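Local coordinates for formate dehydrogenase (Staphylococcus aureus, PDB 6TTB), which catalyses the NAD-dependent oxidation of formate, with the cofactor bound in the cleft between two domains of the 2-hydroxyacid dehydrogenase type, at residues S92-Y96 with H324-M328; V139-N143 with R335-V340; I245-L249 with R276-V280. One frame throughout, in Å; residues are numbered along the deposited sequence.

Contact 1: S92-Y96 with H324-M328. With NAD (nicotinamide-adenine-dinucleotide), chain C.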
loop_
_atom_site.group_PDB
_atom_site.type_symbol
_atom_site.label_atom_id
_atom_site.label_comp_id
_atom_site.label_asym_id
_atom_site.label_seq_id
_atom_site.Cartn_x
_atom_site.Cartn_y
_atom_site.Cartn_z
ATOM N N SER A 92 -25.277 12.339 10.221
ATOM C CA SER A 92 -24.496 11.101 10.270
ATOM C C SER A 92 -23.351 11.147 9.258
ATOM O O SER A 92 -23.299 12.056 8.432
ATOM C CB SER A 92 -25.351 9.888 10.017
ATOM O OG SER A 92 -25.713 9.852 8.658
ATOM N N ALA A 93 -22.463 10.131 9.328
ATOM C CA ALA A 93 -21.328 10.005 8.436
ATOM C C ALA A 93 -21.567 8.858 7.468
ATOM O O ALA A 93 -22.235 7.878 7.795
ATOM C CB ALA A 93 -20.110 9.757 9.250
ATOM N N PRO A 94 -20.977 8.899 6.271
ATOM C CA PRO A 94 -21.182 7.837 5.287
ATOM C C PRO A 94 -20.621 6.494 5.773
ATOM O O PRO A 94 -21.092 5.412 5.367
ATOM C CB PRO A 94 -20.420 8.270 4.016
ATOM C CG PRO A 94 -19.878 9.698 4.335
ATOM C CD PRO A 94 -20.064 9.945 5.822
ATOM N N PHE A 95 -19.610 6.586 6.665
ATOM C CA PHE A 95 -18.957 5.440 7.246
ATOM C C PHE A 95 -19.934 4.655 8.125
ATOM O O PHE A 95 -19.696 3.498 8.456
ATOM C CB PHE A 95 -17.719 5.900 7.995
ATOM C CG PHE A 95 -17.039 7.110 7.423
ATOM C CD1 PHE A 95 -16.375 7.063 6.184
ATOM C CD2 PHE A 95 -16.949 8.285 8.172
ATOM C CE1 PHE A 95 -15.686 8.177 5.706
ATOM C CE2 PHE A 95 -16.296 9.408 7.665
ATOM C CZ PHE A 95 -15.662 9.343 6.444
ATOM N N TYR A 96 -21.045 5.271 8.481
ATOM C CA TYR A 96 -21.918 4.691 9.487
ATOM C C TYR A 96 -23.246 5.452 9.448
ATOM O O TYR A 96 -23.495 6.334 10.289
ATOM C CB TYR A 96 -21.209 4.698 10.856
ATOM C CG TYR A 96 -21.908 3.952 11.961
ATOM C CD1 TYR A 96 -22.892 4.563 12.691
ATOM C CD2 TYR A 96 -21.590 2.636 12.284
ATOM C CE1 TYR A 96 -23.497 3.927 13.757
ATOM C CE2 TYR A 96 -22.230 1.955 13.315
ATOM C CZ TYR A 96 -23.184 2.619 14.056
ATOM O OH TYR A 96 -23.874 2.016 15.072
ATOM N N HIS A 324 -14.619 1.347 6.126
ATOM C CA HIS A 324 -14.714 2.598 5.424
ATOM C C HIS A 324 -14.315 3.719 6.348
ATOM O O HIS A 324 -15.182 4.516 6.721
ATOM C CB HIS A 324 -16.162 2.895 4.949
ATOM C CG HIS A 324 -16.211 4.200 4.197
ATOM N ND1 HIS A 324 -17.395 4.846 3.825
ATOM C CD2 HIS A 324 -15.212 4.972 3.718
ATOM C CE1 HIS A 324 -17.093 5.937 3.107
ATOM N NE2 HIS A 324 -15.772 6.050 3.076
ATOM N N TYR A 325 -13.030 3.948 6.472
ATOM C CA TYR A 325 -12.586 5.056 7.302
ATOM C C TYR A 325 -11.607 6.011 6.596
ATOM O O TYR A 325 -11.109 6.935 7.226
ATOM C CB TYR A 325 -11.867 4.473 8.502
ATOM C CG TYR A 325 -10.546 3.869 8.143
ATOM C CD1 TYR A 325 -10.456 2.636 7.522
ATOM C CD2 TYR A 325 -9.364 4.564 8.397
ATOM C CE1 TYR A 325 -9.212 2.080 7.249
ATOM C CE2 TYR A 325 -8.131 4.030 8.104
ATOM C CZ TYR A 325 -8.061 2.775 7.572
ATOM O OH TYR A 325 -6.835 2.316 7.289
ATOM N N SER A 326 -11.327 5.776 5.303
ATOM C CA SER A 326 -10.253 6.450 4.603
ATOM C C SER A 326 -10.505 7.944 4.655
ATOM O O SER A 326 -9.568 8.714 4.907
ATOM C CB SER A 326 -10.045 5.942 3.133
ATOM O OG SER A 326 -10.925 6.621 2.227
ATOM N N GLY A 327 -11.773 8.340 4.521
ATOM C CA GLY A 327 -12.118 9.753 4.701
ATOM C C GLY A 327 -12.457 10.095 6.155
ATOM O O GLY A 327 -13.067 11.128 6.431
ATOM N N MET A 328 -12.060 9.216 7.077
ATOM C CA MET A 328 -12.362 9.373 8.491
ATOM C C MET A 328 -11.061 9.260 9.284
ATOM O O MET A 328 -11.113 9.014 10.490
ATOM C CB MET A 328 -13.328 8.264 8.987
ATOM C CG MET A 328 -13.943 8.572 10.300
ATOM S SD MET A 328 -14.780 7.162 11.105
ATOM C CE MET A 328 -13.423 5.971 11.193
HETATM P PA NAD C . -14.986 15.618 -7.680
HETATM O O1A NAD C . -16.325 16.175 -8.028
HETATM O O2A NAD C . -13.777 16.513 -7.480
HETATM O O5B NAD C . -14.619 14.395 -8.662
HETATM C C5B NAD C . -15.611 13.783 -9.512
HETATM C C4B NAD C . -15.228 14.054 -10.945
HETATM O O4B NAD C . -15.627 12.908 -11.720
HETATM C C3B NAD C . -15.891 15.297 -11.588
HETATM O O3B NAD C . -15.033 16.416 -11.811
HETATM C C2B NAD C . -16.506 14.795 -12.900
HETATM O O2B NAD C . -16.082 15.528 -14.030
HETATM C C1B NAD C . -16.128 13.308 -12.968
HETATM N N9A NAD C . -17.251 12.451 -13.365
HETATM C C8A NAD C . -18.591 12.811 -13.417
HETATM N N7A NAD C . -19.357 11.898 -13.966
HETATM C C5A NAD C . -18.472 10.911 -14.398
HETATM C C6A NAD C . -18.647 9.692 -15.116
HETATM N N6A NAD C . -19.797 9.272 -15.611
HETATM N N1A NAD C . -17.528 8.998 -15.445
HETATM C C2A NAD C . -16.344 9.440 -14.992
HETATM N N3A NAD C . -16.064 10.535 -14.280
HETATM C C4A NAD C . -17.169 11.241 -14.017
HETATM O O3 NAD C . -15.161 14.794 -6.371
HETATM P PN NAD C . -13.955 14.283 -5.520
HETATM O O1N NAD C . -13.811 15.254 -4.378
HETATM O O2N NAD C . -12.778 14.036 -6.418
HETATM O O5D NAD C . -14.558 12.874 -4.996
HETATM C C5D NAD C . -14.272 11.654 -5.746
HETATM C C4D NAD C . -15.195 10.602 -5.236
HETATM O O4D NAD C . -14.599 10.026 -4.048
HETATM C C3D NAD C . -16.579 11.167 -4.839
HETATM O O3D NAD C . -17.619 10.726 -5.699
HETATM C C2D NAD C . -16.760 10.756 -3.375
HETATM O O2D NAD C . -17.984 10.105 -3.060
HETATM C C1D NAD C . -15.598 9.829 -3.072
HETATM N N1N NAD C . -15.058 10.152 -1.742
HETATM C C2N NAD C . -14.957 9.122 -0.756
HETATM C C3N NAD C . -14.440 9.407 0.528
HETATM C C7N NAD C . -14.052 8.271 1.476
HETATM O O7N NAD C . -14.057 8.486 2.687
HETATM N N7N NAD C . -13.692 7.079 0.960
HETATM C C4N NAD C . -14.251 10.794 0.882
HETATM C C5N NAD C . -14.390 11.801 -0.098
HETATM C C6N NAD C . -14.823 11.460 -1.395
#

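Contact 2: V139-N143 with R335-V340. With NAD (nicotinamide-adenine-dinucleotide), chain C.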
loop_
_atom_site.group_PDB
_atom_site.type_symbol
_atom_site.label_atom_id
_atom_site.label_comp_id
_atom_site.label_asym_id
_atom_site.label_seq_id
_atom_site.Cartn_x
_atom_site.Cartn_y
_atom_site.Cartn_z
ATOM N N VAL A 139 -19.727 17.987 3.792
ATOM C CA VAL A 139 -18.547 18.811 4.060
ATOM C C VAL A 139 -17.517 18.648 2.926
ATOM O O VAL A 139 -16.431 18.067 3.071
ATOM C CB VAL A 139 -17.927 18.371 5.390
ATOM C CG1 VAL A 139 -16.828 19.333 5.829
ATOM C CG2 VAL A 139 -18.990 18.191 6.475
ATOM N N THR A 140 -17.831 19.210 1.785
ATOM C CA THR A 140 -16.952 19.093 0.653
ATOM C C THR A 140 -15.548 19.509 1.089
ATOM O O THR A 140 -15.374 20.469 1.818
ATOM C CB THR A 140 -17.562 19.821 -0.547
ATOM O OG1 THR A 140 -18.955 19.455 -0.522
ATOM C CG2 THR A 140 -16.973 19.414 -1.874
ATOM N N GLY A 141 -14.555 18.727 0.677
ATOM C CA GLY A 141 -13.179 19.165 0.766
ATOM C C GLY A 141 -12.471 18.523 1.940
ATOM O O GLY A 141 -11.317 18.142 1.822
ATOM N N SER A 142 -13.260 18.202 2.957
ATOM C CA SER A 142 -12.768 17.931 4.278
ATOM C C SER A 142 -11.814 16.711 4.338
ATOM O O SER A 142 -11.093 16.549 5.355
ATOM C CB SER A 142 -13.912 17.777 5.173
ATOM O OG SER A 142 -14.502 16.514 4.953
ATOM N N ASN A 143 -11.826 15.831 3.295
ATOM C CA ASN A 143 -11.073 14.565 3.378
ATOM C C ASN A 143 -10.619 14.076 1.993
ATOM O O ASN A 143 -10.286 12.899 1.764
ATOM C CB ASN A 143 -11.846 13.511 4.128
ATOM C CG ASN A 143 -13.183 13.265 3.469
ATOM O OD1 ASN A 143 -13.340 13.479 2.252
ATOM N ND2 ASN A 143 -14.129 12.759 4.245
ATOM N N ARG A 335 -11.523 18.167 10.378
ATOM C CA ARG A 335 -12.034 18.936 9.255
ATOM C C ARG A 335 -13.551 18.828 9.209
ATOM O O ARG A 335 -14.205 19.856 9.196
ATOM C CB ARG A 335 -11.253 18.669 7.980
ATOM C CG ARG A 335 -10.322 19.835 7.595
ATOM C CD ARG A 335 -8.794 19.558 7.461
ATOM N NE ARG A 335 -8.700 18.493 6.520
ATOM C CZ ARG A 335 -7.725 17.593 6.447
ATOM N NH1 ARG A 335 -6.678 17.657 7.252
ATOM N NH2 ARG A 335 -7.815 16.609 5.553
ATOM N N ILE A 336 -14.071 17.599 9.456
ATOM C CA ILE A 336 -15.496 17.281 9.460
ATOM C C ILE A 336 -16.175 17.986 10.619
ATOM O O ILE A 336 -17.132 18.702 10.394
ATOM C CB ILE A 336 -15.694 15.751 9.490
ATOM C CG1 ILE A 336 -15.444 15.124 8.112
ATOM C CG2 ILE A 336 -17.039 15.305 10.081
ATOM C CD1 ILE A 336 -15.272 13.624 8.187
ATOM N N GLU A 337 -15.671 17.787 11.848
ATOM C CA GLU A 337 -16.158 18.497 13.001
ATOM C C GLU A 337 -16.332 19.971 12.649
ATOM O O GLU A 337 -17.404 20.519 12.852
ATOM C CB GLU A 337 -15.257 18.283 14.182
ATOM C CG GLU A 337 -15.442 19.329 15.280
ATOM C CD GLU A 337 -14.818 19.068 16.690
ATOM O OE1 GLU A 337 -14.433 17.910 17.015
ATOM O OE2 GLU A 337 -14.722 20.040 17.480
ATOM N N ASP A 338 -15.313 20.597 12.053
ATOM C CA ASP A 338 -15.361 22.049 11.827
ATOM C C ASP A 338 -16.422 22.427 10.781
ATOM O O ASP A 338 -17.067 23.482 10.924
ATOM C CB ASP A 338 -13.991 22.641 11.554
ATOM C CG ASP A 338 -13.157 22.646 12.838
ATOM O OD1 ASP A 338 -13.790 22.754 13.976
ATOM O OD2 ASP A 338 -11.867 22.542 12.732
ATOM N N GLY A 339 -16.601 21.570 9.746
ATOM C CA GLY A 339 -17.616 21.780 8.756
ATOM C C GLY A 339 -19.022 21.638 9.347
ATOM O O GLY A 339 -19.873 22.536 9.206
ATOM N N VAL A 340 -19.281 20.506 10.019
ATOM C CA VAL A 340 -20.612 20.303 10.547
ATOM C C VAL A 340 -20.957 21.524 11.388
ATOM O O VAL A 340 -22.086 21.991 11.366
ATOM C CB VAL A 340 -20.742 18.984 11.335
ATOM C CG1 VAL A 340 -21.866 19.012 12.359
ATOM C CG2 VAL A 340 -20.963 17.820 10.413
HETATM P PA NAD C . -14.986 15.618 -7.680
HETATM O O1A NAD C . -16.325 16.175 -8.028
HETATM O O2A NAD C . -13.777 16.513 -7.480
HETATM O O5B NAD C . -14.619 14.395 -8.662
HETATM C C5B NAD C . -15.611 13.783 -9.512
HETATM C C4B NAD C . -15.228 14.054 -10.945
HETATM O O4B NAD C . -15.627 12.908 -11.720
HETATM C C3B NAD C . -15.891 15.297 -11.588
HETATM O O3B NAD C . -15.033 16.416 -11.811
HETATM C C2B NAD C . -16.506 14.795 -12.900
HETATM O O2B NAD C . -16.082 15.528 -14.030
HETATM C C1B NAD C . -16.128 13.308 -12.968
HETATM N N9A NAD C . -17.251 12.451 -13.365
HETATM C C8A NAD C . -18.591 12.811 -13.417
HETATM N N7A NAD C . -19.357 11.898 -13.966
HETATM C C5A NAD C . -18.472 10.911 -14.398
HETATM C C6A NAD C . -18.647 9.692 -15.116
HETATM N N6A NAD C . -19.797 9.272 -15.611
HETATM N N1A NAD C . -17.528 8.998 -15.445
HETATM C C2A NAD C . -16.344 9.440 -14.992
HETATM N N3A NAD C . -16.064 10.535 -14.280
HETATM C C4A NAD C . -17.169 11.241 -14.017
HETATM O O3 NAD C . -15.161 14.794 -6.371
HETATM P PN NAD C . -13.955 14.283 -5.520
HETATM O O1N NAD C . -13.811 15.254 -4.378
HETATM O O2N NAD C . -12.778 14.036 -6.418
HETATM O O5D NAD C . -14.558 12.874 -4.996
HETATM C C5D NAD C . -14.272 11.654 -5.746
HETATM C C4D NAD C . -15.195 10.602 -5.236
HETATM O O4D NAD C . -14.599 10.026 -4.048
HETATM C C3D NAD C . -16.579 11.167 -4.839
HETATM O O3D NAD C . -17.619 10.726 -5.699
HETATM C C2D NAD C . -16.760 10.756 -3.375
HETATM O O2D NAD C . -17.984 10.105 -3.060
HETATM C C1D NAD C . -15.598 9.829 -3.072
HETATM N N1N NAD C . -15.058 10.152 -1.742
HETATM C C2N NAD C . -14.957 9.122 -0.756
HETATM C C3N NAD C . -14.440 9.407 0.528
HETATM C C7N NAD C . -14.052 8.271 1.476
HETATM O O7N NAD C . -14.057 8.486 2.687
HETATM N N7N NAD C . -13.692 7.079 0.960
HETATM C C4N NAD C . -14.251 10.794 0.882
HETATM C C5N NAD C . -14.390 11.801 -0.098
HETATM C C6N NAD C . -14.823 11.460 -1.395
#

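Contact 3: I245-L249 with R276-V280. With NAD (nicotinamide-adenine-dinucleotide), chain C.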
loop_
_atom_site.group_PDB
_atom_site.type_symbol
_atom_site.label_atom_id
_atom_site.label_comp_id
_atom_site.label_asym_id
_atom_site.label_seq_id
_atom_site.Cartn_x
_atom_site.Cartn_y
_atom_site.Cartn_z
ATOM N N ILE A 245 -10.658 4.696 -8.970
ATOM C CA ILE A 245 -11.951 5.339 -9.217
ATOM C C ILE A 245 -12.071 6.558 -8.337
ATOM O O ILE A 245 -11.951 6.454 -7.106
ATOM C CB ILE A 245 -13.072 4.365 -8.853
ATOM C CG1 ILE A 245 -12.838 2.978 -9.462
ATOM C CG2 ILE A 245 -14.428 4.949 -9.121
ATOM C CD1 ILE A 245 -13.531 2.663 -10.728
ATOM N N HIS A 246 -12.375 7.683 -8.947
ATOM C CA HIS A 246 -12.583 8.918 -8.189
ATOM C C HIS A 246 -13.769 9.653 -8.747
ATOM O O HIS A 246 -13.717 10.866 -8.905
ATOM C CB HIS A 246 -11.282 9.789 -8.101
ATOM C CG HIS A 246 -10.165 8.999 -7.502
ATOM N ND1 HIS A 246 -10.164 8.665 -6.160
ATOM C CD2 HIS A 246 -9.215 8.204 -8.098
ATOM C CE1 HIS A 246 -9.139 7.879 -5.923
ATOM N NE2 HIS A 246 -8.547 7.568 -7.114
ATOM N N ALA A 247 -14.800 8.882 -9.097
ATOM C CA ALA A 247 -16.003 9.396 -9.728
ATOM C C ALA A 247 -17.150 9.350 -8.716
ATOM O O ALA A 247 -17.181 8.475 -7.840
ATOM C CB ALA A 247 -16.313 8.550 -10.942
ATOM N N PRO A 248 -18.146 10.271 -8.795
ATOM C CA PRO A 248 -19.274 10.263 -7.846
ATOM C C PRO A 248 -20.193 9.107 -8.215
ATOM O O PRO A 248 -19.953 8.419 -9.199
ATOM C CB PRO A 248 -19.941 11.650 -8.020
ATOM C CG PRO A 248 -18.910 12.462 -8.789
ATOM C CD PRO A 248 -18.186 11.441 -9.678
ATOM N N LEU A 249 -21.166 8.818 -7.365
ATOM C CA LEU A 249 -22.162 7.824 -7.733
ATOM C C LEU A 249 -23.343 8.554 -8.349
ATOM O O LEU A 249 -24.174 9.100 -7.601
ATOM C CB LEU A 249 -22.604 7.117 -6.466
ATOM C CG LEU A 249 -23.703 6.076 -6.652
ATOM C CD1 LEU A 249 -23.316 4.961 -7.675
ATOM C CD2 LEU A 249 -24.081 5.489 -5.301
ATOM N N ARG A 276 -17.245 5.043 -4.456
ATOM C CA ARG A 276 -18.394 4.436 -3.773
ATOM C C ARG A 276 -18.603 2.983 -4.203
ATOM O O ARG A 276 -18.541 2.673 -5.374
ATOM C CB ARG A 276 -19.704 5.264 -3.806
ATOM C CG ARG A 276 -19.551 6.765 -3.991
ATOM C CD ARG A 276 -20.277 7.597 -2.954
ATOM N NE ARG A 276 -20.252 9.024 -3.348
ATOM C CZ ARG A 276 -21.320 9.759 -3.678
ATOM N NH1 ARG A 276 -22.523 9.217 -3.667
ATOM N NH2 ARG A 276 -21.172 11.018 -4.070
ATOM N N GLY A 277 -18.961 2.132 -3.226
ATOM C CA GLY A 277 -19.190 0.711 -3.427
ATOM C C GLY A 277 -19.929 0.381 -4.720
ATOM O O GLY A 277 -19.504 -0.530 -5.450
ATOM N N LYS A 278 -21.083 1.068 -4.962
ATOM C CA LYS A 278 -22.070 0.602 -5.960
ATOM C C LYS A 278 -21.543 0.781 -7.375
ATOM O O LYS A 278 -22.146 0.270 -8.313
ATOM C CB LYS A 278 -23.374 1.413 -5.905
ATOM C CG LYS A 278 -24.687 0.630 -5.902
ATOM C CD LYS A 278 -25.813 1.428 -6.596
ATOM C CE LYS A 278 -27.229 0.905 -6.392
ATOM N NZ LYS A 278 -27.401 -0.439 -6.987
ATOM N N ILE A 279 -20.486 1.567 -7.565
ATOM C CA ILE A 279 -19.973 1.715 -8.934
ATOM C C ILE A 279 -19.506 0.354 -9.433
ATOM O O ILE A 279 -19.429 0.106 -10.678
ATOM C CB ILE A 279 -18.818 2.710 -9.048
ATOM C CG1 ILE A 279 -19.291 4.131 -8.820
ATOM C CG2 ILE A 279 -18.093 2.549 -10.406
ATOM C CD1 ILE A 279 -18.206 5.056 -8.400
ATOM N N VAL A 280 -19.162 -0.511 -8.452
ATOM C CA VAL A 280 -18.566 -1.743 -8.834
ATOM C C VAL A 280 -19.485 -2.872 -8.446
ATOM O O VAL A 280 -19.787 -3.068 -7.279
ATOM C CB VAL A 280 -17.144 -1.913 -8.293
ATOM C CG1 VAL A 280 -16.653 -3.340 -8.570
ATOM C CG2 VAL A 280 -16.210 -0.890 -8.932
HETATM P PA NAD C . -14.986 15.618 -7.680
HETATM O O1A NAD C . -16.325 16.175 -8.028
HETATM O O2A NAD C . -13.777 16.513 -7.480
HETATM O O5B NAD C . -14.619 14.395 -8.662
HETATM C C5B NAD C . -15.611 13.783 -9.512
HETATM C C4B NAD C . -15.228 14.054 -10.945
HETATM O O4B NAD C . -15.627 12.908 -11.720
HETATM C C3B NAD C . -15.891 15.297 -11.588
HETATM O O3B NAD C . -15.033 16.416 -11.811
HETATM C C2B NAD C . -16.506 14.795 -12.900
HETATM O O2B NAD C . -16.082 15.528 -14.030
HETATM C C1B NAD C . -16.128 13.308 -12.968
HETATM N N9A NAD C . -17.251 12.451 -13.365
HETATM C C8A NAD C . -18.591 12.811 -13.417
HETATM N N7A NAD C . -19.357 11.898 -13.966
HETATM C C5A NAD C . -18.472 10.911 -14.398
HETATM C C6A NAD C . -18.647 9.692 -15.116
HETATM N N6A NAD C . -19.797 9.272 -15.611
HETATM N N1A NAD C . -17.528 8.998 -15.445
HETATM C C2A NAD C . -16.344 9.440 -14.992
HETATM N N3A NAD C . -16.064 10.535 -14.280
HETATM C C4A NAD C . -17.169 11.241 -14.017
HETATM O O3 NAD C . -15.161 14.794 -6.371
HETATM P PN NAD C . -13.955 14.283 -5.520
HETATM O O1N NAD C . -13.811 15.254 -4.378
HETATM O O2N NAD C . -12.778 14.036 -6.418
HETATM O O5D NAD C . -14.558 12.874 -4.996
HETATM C C5D NAD C . -14.272 11.654 -5.746
HETATM C C4D NAD C . -15.195 10.602 -5.236
HETATM O O4D NAD C . -14.599 10.026 -4.048
HETATM C C3D NAD C . -16.579 11.167 -4.839
HETATM O O3D NAD C . -17.619 10.726 -5.699
HETATM C C2D NAD C . -16.760 10.756 -3.375
HETATM O O2D NAD C . -17.984 10.105 -3.060
HETATM C C1D NAD C . -15.598 9.829 -3.072
HETATM N N1N NAD C . -15.058 10.152 -1.742
HETATM C C2N NAD C . -14.957 9.122 -0.756
HETATM C C3N NAD C . -14.440 9.407 0.528
HETATM C C7N NAD C . -14.052 8.271 1.476
HETATM O O7N NAD C . -14.057 8.486 2.687
HETATM N N7N NAD C . -13.692 7.079 0.960
HETATM C C4N NAD C . -14.251 10.794 0.882
HETATM C C5N NAD C . -14.390 11.801 -0.098
HETATM C C6N NAD C . -14.823 11.460 -1.395
#

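Contact 1: S92-Y96 with H324-M328
F95 and H324 meet across the interdomain cleft of the 2-hydroxyacid dehydrogenase fold: the loop after strand 89-92 reaches over to the loop after strand 319-321, beside the nicotinamide carboxamide. The aromatic interaction is a T-shaped pair. The F95 ring turns an edge to the H324 imidazole, with centroids 4.5 Å apart and planes at 78°, and CD1 stands over the centre of the imidazole face. With CG opposite the backbone N (chi1 -179°), the H324 ring is carried across toward F95.

Apolar contacts complete the setting of F95. CB of M328 sits over one face of the phenyl ring, 3.6 Å from its centroid, in a CH-pi contact. The sulfur follows obliquely, SD 4.6 Å from the same centroid, as a Met-aromatic contact. On the opposite face lies CD of P94, the residue before F95 in the type I turn A93-Y96, while L176 of the second subunit packs on both F95 and M328.

The polar links lead to the cofactor. H324 ND1 is hydrogen-bonded to Q305, which fixes the rotation of the imidazole and directs NE2 at the carboxamide. NE2 donates to NAD O7N over 3.0 Å at an N-H...O angle of 154°; O7N also lies at the edge of the F95 ring, 3.4 Å from CE1.

Contact 2: V139-N143 with R335-V340
V139 and S142, the two ends of a type II beta turn, rest on one flank of helix 330-348. The CA of V139 is 5.6 Å from that of G339, and S142 and R335 pair at 5.1 Å, so the turn spans about one helical turn. G141 fills the third turn position with a positive phi of 102°. Where V139 comes down, the helix has only G339, and V139 CG1 lies 3.9 Å from its CA. CG2 is turned to V340.

At the other end, R335 bends at chi2 and chi3 to bring its guanidinium back to the S142 carbonyl. NE and NH2 both donate to S142 O, each over 3.3 Å in a weak, bent bond; NH2 also forms a salt bridge with E185 of the second subunit, so the arginine joins the turn to the dimer partner.

The turn links strand 135-138, at the margin of the five-stranded parallel sheet of one domain, to helix 144-160, for which N143 is the N-cap residue. S142 OG folds back to V139 O (3.1 Å, in the carbonyl plane), which also accepts from S142 N, and the same hydroxyl touches I336 CG1 at 3.6 Å. I336 CD1 reaches N143 ND2, whose hydrogen bond goes to G327 O. The other branch of the amide faces the cofactor, with N143 OD1 3.1 Å from NAD C5N.

Contact 3: I245-L249 with R276-V280
R276 and L249 meet in a partly buried loop-to-loop contact at the carboxyl ends of two adjacent parallel strands, 242-245 and 269-273, of the Rossmann-type NAD-binding domain. This is where such a fold receives its dinucleotide, and both loops touch the cofactor. No hydrogen bond joins the two segments directly; side-chain packing and shared hold on NAD do the work.

The R276 guanidinium has L249 N over the centre of one face, with the P248-L249 peptide standing steeply to it, and NH1 lies 3.5 Å from L249 CB. Its NE points along the group's plane to the nicotinamide ribose and donates to NAD O2D in a nearly straight bond (167°), modelled at 2.5 Å, shorter than is likely. NH1 forms a salt bridge with D122, so the ribose contact and a carboxylate together probably hold the rotation of the group. P248 CB comes obliquely to NH2, while CD of the proline ring touches the 5' carbon of the adenosine ribose, 3.5 Å from NAD C5B. A247 O receives at most a weak bond from NAD O3D, whose position is less certain; A247 CB lies 3.9 Å from adenine N3A.

I279 supplies the apolar core. With CG1 placed opposite the carbonyl carbon (chi1 -69°) and an extended chain beyond it, CD1 reaches I245 CG2 at 3.8 Å and A247 O at 3.6 Å. The forked end of L249 crosses K278, CD1 meeting its CB at 4.0 Å.

Behind the contact, I245 bonds through its backbone to V272 and packs on F194 of strand 190-194. H246 turns away to I199 and V203 of helix 198-207, and the 3-10 segment 277-279 leads on toward helix 282-291.

All three contacts touch NAD, contacts 1 and 2 at the nicotinamide and contact 3 at the riboses and adenine. Contacts 1 and 2, with centres 12 Å apart, touch directly: G327 O of contact 1 lies 2.9 Å from N143 ND2 of contact 2, a probable hydrogen bond. Contact 1 meets the nicotinamide at its carboxamide, contact 2 at its ring. Their segments alternate along the chain; contact 1 bridges the cleft, while contact 2 packs helix 330-348 against the domain of the five-stranded sheet. Contact 3 is nested inside the loops closed by both and stands apart, its nearest atoms about 7 Å from contact 1 and about 9 Å from contact 2; NAD spans the gap.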